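Local coordinates for putative tetR-family transcriptional regulatory protein (Streptomyces coelicolor, PDB 2DG8) that is probably a dimeric transcriptional regulator of the TetR family that binds DNA through a helix-turn-helix motif and controls the expression of target genes, at residues Asp20-Ala23 / Arg29-His32; Arg33-Arg38 / Gly44-His49; Val133-His138 / Arg145-Leu150. All coordinates share one frame; numbering follows the deposited sequence.

Interaction 1: residues Asp20-Ala23 / Arg29-His32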
# COMPACT_ATOMS: atom_id res chain seq x y z
N ASP A 20 -4.11 -5.67 17.68
CA ASP A 20 -4.98 -4.59 18.13
C ASP A 20 -4.12 -3.34 18.34
O ASP A 20 -4.43 -2.26 17.85
CB ASP A 20 -5.65 -4.95 19.46
CG ASP A 20 -6.73 -6.01 19.33
OD1 ASP A 20 -7.17 -6.53 20.38
OD2 ASP A 20 -7.15 -6.32 18.19
N LEU A 21 -3.03 -3.50 19.10
CA LEU A 21 -2.12 -2.41 19.40
C LEU A 21 -1.58 -1.73 18.14
O LEU A 21 -1.66 -0.51 18.01
CB LEU A 21 -0.95 -2.93 20.26
CG LEU A 21 0.12 -1.97 20.78
CD1 LEU A 21 1.01 -1.49 19.64
CD2 LEU A 21 -0.55 -0.78 21.47
N ILE A 22 -1.05 -2.51 17.21
CA ILE A 22 -0.52 -1.93 15.97
C ILE A 22 -1.61 -1.19 15.20
O ILE A 22 -1.40 -0.05 14.76
CB ILE A 22 0.11 -3.03 15.07
CG1 ILE A 22 1.35 -3.62 15.75
CG2 ILE A 22 0.50 -2.45 13.70
CD1 ILE A 22 1.98 -4.78 14.99
N ALA A 23 -2.77 -1.81 15.07
CA ALA A 23 -3.89 -1.19 14.34
C ALA A 23 -4.31 0.14 14.97
O ALA A 23 -4.51 1.12 14.26
CB ALA A 23 -5.08 -2.14 14.31
N ARG A 29 4.54 1.97 18.64
CA ARG A 29 4.03 1.84 20.00
C ARG A 29 4.06 0.41 20.52
O ARG A 29 3.59 0.14 21.63
CB ARG A 29 2.60 2.38 20.07
CG ARG A 29 2.51 3.89 19.98
CD ARG A 29 2.84 4.54 21.32
NE ARG A 29 1.77 4.32 22.29
CZ ARG A 29 1.76 4.82 23.52
NH1 ARG A 29 0.75 4.56 24.34
NH2 ARG A 29 2.76 5.59 23.94
N VAL A 30 4.59 -0.51 19.72
CA VAL A 30 4.66 -1.90 20.15
C VAL A 30 5.64 -2.08 21.30
O VAL A 30 6.80 -1.70 21.21
CB VAL A 30 5.11 -2.84 19.00
CG1 VAL A 30 5.45 -4.23 19.56
CG2 VAL A 30 4.01 -2.96 17.95
N SER A 31 5.16 -2.63 22.41
CA SER A 31 6.02 -2.89 23.55
C SER A 31 5.43 -4.01 24.37
O SER A 31 4.21 -4.21 24.38
CB SER A 31 6.19 -1.64 24.43
OG SER A 31 5.09 -1.44 25.30
N HIS A 32 6.30 -4.75 25.04
CA HIS A 32 5.91 -5.86 25.88
C HIS A 32 4.89 -5.49 26.94
O HIS A 32 3.92 -6.21 27.15
CB HIS A 32 7.16 -6.45 26.54
CG HIS A 32 7.94 -7.35 25.64
ND1 HIS A 32 9.32 -7.42 25.66
CD2 HIS A 32 7.53 -8.23 24.69
CE1 HIS A 32 9.72 -8.29 24.76
NE2 HIS A 32 8.66 -8.80 24.16

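Interaction 2: residues Arg33-Arg38 / Gly44-His49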
# COMPACT_ATOMS: atom_id res chain seq x y z
N ARG A 33 5.11 -4.37 27.61
CA ARG A 33 4.18 -3.93 28.66
C ARG A 33 2.79 -3.60 28.14
O ARG A 33 1.79 -4.06 28.70
CB ARG A 33 4.76 -2.73 29.41
CG ARG A 33 5.52 -3.09 30.68
CD ARG A 33 6.91 -2.49 30.71
NE ARG A 33 6.90 -1.06 30.36
CZ ARG A 33 7.98 -0.28 30.40
NH1 ARG A 33 9.15 -0.78 30.76
NH2 ARG A 33 7.88 1.00 30.06
N ARG A 34 2.72 -2.81 27.07
CA ARG A 34 1.43 -2.42 26.50
C ARG A 34 0.63 -3.63 26.02
O ARG A 34 -0.59 -3.70 26.20
CB ARG A 34 1.63 -1.46 25.34
CG ARG A 34 2.35 -0.17 25.69
CD ARG A 34 2.07 0.92 24.65
NE ARG A 34 2.75 2.16 24.98
CZ ARG A 34 4.04 2.39 24.74
NH1 ARG A 34 4.79 1.48 24.14
NH2 ARG A 34 4.58 3.54 25.13
N ILE A 35 1.33 -4.58 25.41
CA ILE A 35 0.67 -5.78 24.89
C ILE A 35 0.18 -6.68 26.00
O ILE A 35 -0.96 -7.16 25.95
CB ILE A 35 1.63 -6.56 23.95
CG1 ILE A 35 1.91 -5.71 22.70
CG2 ILE A 35 1.02 -7.91 23.57
CD1 ILE A 35 3.03 -6.24 21.83
N ALA A 36 1.01 -6.90 27.01
CA ALA A 36 0.61 -7.75 28.13
C ALA A 36 -0.69 -7.22 28.73
O ALA A 36 -1.61 -7.99 29.01
CB ALA A 36 1.72 -7.80 29.19
N GLN A 37 -0.76 -5.91 28.93
CA GLN A 37 -1.96 -5.29 29.49
C GLN A 37 -3.20 -5.55 28.63
O GLN A 37 -4.27 -5.89 29.16
CB GLN A 37 -1.76 -3.78 29.64
CG GLN A 37 -2.99 -3.04 30.15
CD GLN A 37 -3.50 -3.59 31.47
OE1 GLN A 37 -2.72 -3.83 32.40
NE2 GLN A 37 -4.81 -3.78 31.58
N ARG A 38 -3.07 -5.37 27.32
CA ARG A 38 -4.19 -5.59 26.42
C ARG A 38 -4.60 -7.07 26.37
O ARG A 38 -5.78 -7.39 26.27
CB ARG A 38 -3.84 -5.13 25.00
CG ARG A 38 -3.75 -3.63 24.81
CD ARG A 38 -3.22 -3.32 23.42
NE ARG A 38 -3.32 -1.90 23.09
CZ ARG A 38 -4.29 -1.36 22.37
NH1 ARG A 38 -5.27 -2.12 21.89
NH2 ARG A 38 -4.29 -0.05 22.12
N GLY A 44 5.56 -11.13 32.33
CA GLY A 44 6.48 -12.22 32.09
C GLY A 44 6.06 -13.17 30.98
O GLY A 44 6.91 -13.83 30.38
N SER A 45 4.76 -13.25 30.70
CA SER A 45 4.26 -14.13 29.66
C SER A 45 4.80 -13.76 28.28
O SER A 45 4.87 -14.61 27.39
CB SER A 45 2.73 -14.10 29.61
OG SER A 45 2.17 -14.45 30.85
N MET A 46 5.17 -12.50 28.10
CA MET A 46 5.69 -12.04 26.82
C MET A 46 6.96 -12.79 26.44
O MET A 46 7.05 -13.39 25.37
CB MET A 46 5.96 -10.52 26.86
CG MET A 46 4.71 -9.65 27.00
SD MET A 46 3.50 -9.87 25.66
CE MET A 46 2.35 -10.83 26.42
N THR A 47 7.95 -12.76 27.33
CA THR A 47 9.23 -13.43 27.08
C THR A 47 9.18 -14.94 27.33
O THR A 47 10.11 -15.67 27.00
CB THR A 47 10.34 -12.80 27.93
OG1 THR A 47 9.93 -12.77 29.30
CG2 THR A 47 10.61 -11.38 27.46
N TYR A 48 8.10 -15.42 27.93
CA TYR A 48 7.97 -16.84 28.16
C TYR A 48 7.64 -17.51 26.81
O TYR A 48 8.17 -18.57 26.47
CB TYR A 48 6.83 -17.13 29.14
CG TYR A 48 6.61 -18.61 29.38
CD1 TYR A 48 7.18 -19.25 30.48
CD2 TYR A 48 5.89 -19.38 28.47
CE1 TYR A 48 7.04 -20.62 30.67
CE2 TYR A 48 5.74 -20.76 28.65
CZ TYR A 48 6.33 -21.37 29.75
OH TYR A 48 6.20 -22.72 29.92
N HIS A 49 6.77 -16.84 26.05
CA HIS A 49 6.30 -17.35 24.76
C HIS A 49 7.05 -16.87 23.53
O HIS A 49 7.01 -17.52 22.49
CB HIS A 49 4.82 -16.99 24.58
CG HIS A 49 3.92 -17.68 25.55
ND1 HIS A 49 3.55 -19.00 25.42
CD2 HIS A 49 3.32 -17.23 26.68
CE1 HIS A 49 2.77 -19.34 26.42
NE2 HIS A 49 2.61 -18.29 27.21

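Interaction 3: residues Val133-His138 / Arg145-Leu150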
# COMPACT_ATOMS: atom_id res chain seq x y z
N VAL A 133 -2.43 -18.85 -4.96
CA VAL A 133 -2.87 -20.24 -4.95
C VAL A 133 -4.38 -20.28 -5.21
O VAL A 133 -4.84 -20.92 -6.15
CB VAL A 133 -2.55 -20.93 -3.59
CG1 VAL A 133 -3.14 -22.33 -3.56
CG2 VAL A 133 -1.04 -21.01 -3.39
N HIS A 134 -5.15 -19.57 -4.38
CA HIS A 134 -6.60 -19.55 -4.55
C HIS A 134 -7.03 -18.96 -5.88
O HIS A 134 -8.07 -19.33 -6.43
CB HIS A 134 -7.26 -18.77 -3.42
CG HIS A 134 -7.03 -19.37 -2.06
ND1 HIS A 134 -6.13 -18.84 -1.16
CD2 HIS A 134 -7.55 -20.48 -1.49
CE1 HIS A 134 -6.10 -19.61 -0.08
NE2 HIS A 134 -6.95 -20.61 -0.26
N LEU A 135 -6.23 -18.04 -6.41
CA LEU A 135 -6.55 -17.42 -7.68
C LEU A 135 -6.32 -18.43 -8.80
O LEU A 135 -7.07 -18.47 -9.78
CB LEU A 135 -5.66 -16.19 -7.89
CG LEU A 135 -6.21 -14.76 -7.90
CD1 LEU A 135 -7.51 -14.58 -7.12
CD2 LEU A 135 -5.11 -13.90 -7.35
N GLU A 136 -5.29 -19.26 -8.65
CA GLU A 136 -4.97 -20.26 -9.65
C GLU A 136 -5.97 -21.41 -9.70
O GLU A 136 -5.82 -22.32 -10.51
CB GLU A 136 -3.56 -20.80 -9.44
CG GLU A 136 -2.48 -19.77 -9.66
CD GLU A 136 -1.10 -20.36 -9.54
OE1 GLU A 136 -0.13 -19.59 -9.45
OE2 GLU A 136 -0.99 -21.61 -9.54
N LYS A 137 -6.96 -21.39 -8.82
CA LYS A 137 -7.97 -22.43 -8.84
C LYS A 137 -8.95 -22.11 -9.97
O LYS A 137 -9.81 -22.92 -10.32
CB LYS A 137 -8.73 -22.49 -7.51
CG LYS A 137 -7.90 -23.01 -6.35
CD LYS A 137 -8.73 -23.06 -5.08
CE LYS A 137 -7.87 -23.40 -3.86
NZ LYS A 137 -8.69 -23.40 -2.61
N HIS A 138 -8.81 -20.92 -10.56
CA HIS A 138 -9.69 -20.51 -11.64
C HIS A 138 -8.97 -19.94 -12.86
O HIS A 138 -9.50 -19.98 -13.96
CB HIS A 138 -10.70 -19.47 -11.15
CG HIS A 138 -11.56 -19.95 -10.02
ND1 HIS A 138 -11.18 -19.84 -8.70
CD2 HIS A 138 -12.79 -20.51 -10.01
CE1 HIS A 138 -12.14 -20.31 -7.93
NE2 HIS A 138 -13.13 -20.73 -8.70
N ARG A 145 -1.17 -14.04 -11.40
CA ARG A 145 -0.18 -13.11 -10.87
C ARG A 145 -0.55 -11.68 -11.25
O ARG A 145 -0.49 -10.77 -10.42
CB ARG A 145 1.22 -13.45 -11.39
CG ARG A 145 2.31 -12.58 -10.79
CD ARG A 145 3.70 -13.04 -11.20
NE ARG A 145 4.13 -14.25 -10.50
CZ ARG A 145 4.87 -14.26 -9.39
NH1 ARG A 145 5.28 -13.12 -8.83
NH2 ARG A 145 5.23 -15.41 -8.83
N GLN A 146 -0.92 -11.48 -12.52
CA GLN A 146 -1.31 -10.16 -12.98
C GLN A 146 -2.57 -9.71 -12.21
O GLN A 146 -2.69 -8.55 -11.81
CB GLN A 146 -1.61 -10.18 -14.49
CG GLN A 146 -0.46 -10.70 -15.34
CD GLN A 146 -0.83 -10.86 -16.81
OE1 GLN A 146 -0.30 -11.74 -17.50
NE2 GLN A 146 -1.72 -10.01 -17.30
N LEU A 147 -3.49 -10.64 -12.01
CA LEU A 147 -4.73 -10.35 -11.30
C LEU A 147 -4.50 -9.96 -9.84
O LEU A 147 -5.16 -9.05 -9.33
CB LEU A 147 -5.67 -11.56 -11.38
CG LEU A 147 -7.05 -11.41 -10.73
CD1 LEU A 147 -7.71 -10.09 -11.18
CD2 LEU A 147 -7.91 -12.62 -11.11
N ASP A 148 -3.57 -10.64 -9.17
CA ASP A 148 -3.27 -10.33 -7.77
C ASP A 148 -2.77 -8.89 -7.65
O ASP A 148 -3.10 -8.19 -6.69
CB ASP A 148 -2.21 -11.27 -7.20
CG ASP A 148 -2.20 -11.28 -5.67
OD1 ASP A 148 -1.12 -11.50 -5.07
OD2 ASP A 148 -3.27 -11.08 -5.06
N ALA A 149 -1.97 -8.44 -8.62
CA ALA A 149 -1.47 -7.07 -8.59
C ALA A 149 -2.61 -6.08 -8.84
O ALA A 149 -2.61 -4.97 -8.30
CB ALA A 149 -0.37 -6.88 -9.63
N LEU A 150 -3.58 -6.48 -9.68
CA LEU A 150 -4.71 -5.60 -9.97
C LEU A 150 -5.57 -5.48 -8.72
O LEU A 150 -5.96 -4.37 -8.33
CB LEU A 150 -5.56 -6.16 -11.13
CG LEU A 150 -6.81 -5.36 -11.51
CD1 LEU A 150 -6.39 -3.96 -11.97
CD2 LEU A 150 -7.59 -6.07 -12.62

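Interaction 1: residues Asp20-Ala23 / Arg29-His32
Arg29 meets Leu21 through its backbone rather than its guanidinium: Leu21 CD1 lies 3.6 Å from Arg29 O, a methyl against a carbonyl oxygen. That oxygen also takes a weak hydrogen bond from Arg34 NH1. The arginine's CB starts out toward helix 10-25 and comes within 4.2 Å of Leu21 CD1, but the rest of the side chain leads off from 20-23, and its NE makes a salt bridge with Glu25, later on helix 10-25.

Val30 comes next and is the main apolar side chain of 29-32. Its CG2 meets two neighbours on successive positions of the helix, 3.7 Å from Leu21 CD1 and 3.5 Å from Ile22 CG1. The same leucine methyl, Leu21 CD1, also lies 3.7 Å from Val30 CA; with CG anti to the backbone nitrogen (chi1 -177°) the leucine points it at the loop. Ile22 arrives differently: its CG1 arm passes slantwise by the valine, while the residue also packs on Leu57, Phe61 and Leu106. Beyond Val30 lie Ile53 and Ile35, so the valine sits where several helices converge.

Ser31 then turns the chain into helix 32-39 as its N-cap, with OG hydrogen-bonded to Arg34 N.

The carbonyl oxygens of Ile22 and Ala23 accept hydrogen bonds from Arg116 of the second subunit. No hydrogen bond joins 20-23 to 29-32 directly; the connection between the first two helices of the presumed DNA-binding domain is held here by methyl packing, with the polar fixings placed around it.

Interaction 2: residues Arg33-Arg38 / Gly44-His49
Gly44 O is gripped twice, though weakly: Thr47 OG1 lies 3.4 Å from Gly44 O, and Tyr48 N also bonds to it. Both bonds lie within helix 44-49, whose Met46 reaches across to Ile35 and Ala36.

Met46 carries the whole contact. Its chain bends at chi2 (-59°) and again at chi3 (103°), and the thioether lies across the flank of helix 32-39. The sulfur meets a branch methyl, with Met46 SD 3.8 Å from Ile35 CG2, and the terminal methyl bends over the backbone, with Met46 CE 3.9 Å from Ala36 CA. Lower down, Met46 CG lies 4.1 Å from Ala36 CB. The CA atoms of Ala36 and Met46 are 6.8 Å apart, the nearest pair between the two segments, consistent with the small alanine side chain. Replacing Met46 with a serine would probably leave Ile35 CG2 and the Ala36 face without their apolar cover and open a gap between the helices.

The pair forms the helix-turn-helix of the TetR family, in which helix 44-49 would be the recognition helix. Val41 of the connecting turn also lies on the methionine. Helix 10-25 packs against both helices: Thr18 touches Ile35 and Ile14 touches Met46.

Interaction 3: residues Val133-His138 / Arg145-Leu150
Leu135, in the last turn of helix 121-135, pushes its CD2 methyl against Asp148 of helix 141-159, and here the packing is closest. Leu135 CD2 stands 3.9 Å from Asp148 CB and 4.0 Å from Asp148 CA, so the methyl rests on the aspartate's root and on the helix backbone. The two side chains cross at about a right angle. The leucine reaches this place with unusual torsions, chi1 at -112° and chi2 at 25°, away from the staggered positions, which may mean some strain or some doubt about the exact position of its methyls. Leu147 adds a looser apolar touch, its CD2 lying 4.2 Å from Leu135 CG, and packs in turn on Ile177.

Asp148 offers its aliphatic part to Leu135. With CG swung anti to the backbone nitrogen (chi1 -162°), its carboxylate runs over toward helix 121-135, where the side chain touches Met128, Ser131 and Arg132. Leu76, from the long helix 53-77, also lies on Leu135.

This is the all-helical C-terminal domain of the TetR fold, where dimers commonly form through a bundle of two helices from each subunit; consistent with that, Asp148 packs on His157 and Ala149 on Leu154 of the second subunit.

Past Leu135 the helix gives way to a turn, with His138 N bonded to Leu135 O at 3.1 Å. On this outer flank contact thins out. Glu136 is exposed, and its OE1 stays 6.8 Å from Arg145 NH2, too far for a salt bridge though the charges are opposite. Arg145 NH2 lies near the like-charged Arg132 NH1, and the Arg145 side chain packs on Leu169 of the second subunit.

How the interactions relate
Interactions 1 and 2 belong to the same presumed DNA-binding domain: interaction 1 joins helix 10-25 to the loop leading into helix 32-39, and interaction 2 joins helix 32-39 to helix 44-49. Their centres are about 11 Å apart and they touch, His32 CD2 lying 3.5 Å from Met46 CB. Interaction 1 is partly buried and fringed by charge, whereas interaction 2 is buried where its side chains meet. Interaction 3, also buried, stands apart in the C-terminal domain, its centre about 38 Å from that of interaction 2. None has a hydrogen bond between its segments; Leu21 with Val30, Met46 and Leu135 carry most of the apolar contact in turn. The second subunit hydrogen-bonds to interaction 1 and packs on interaction 3.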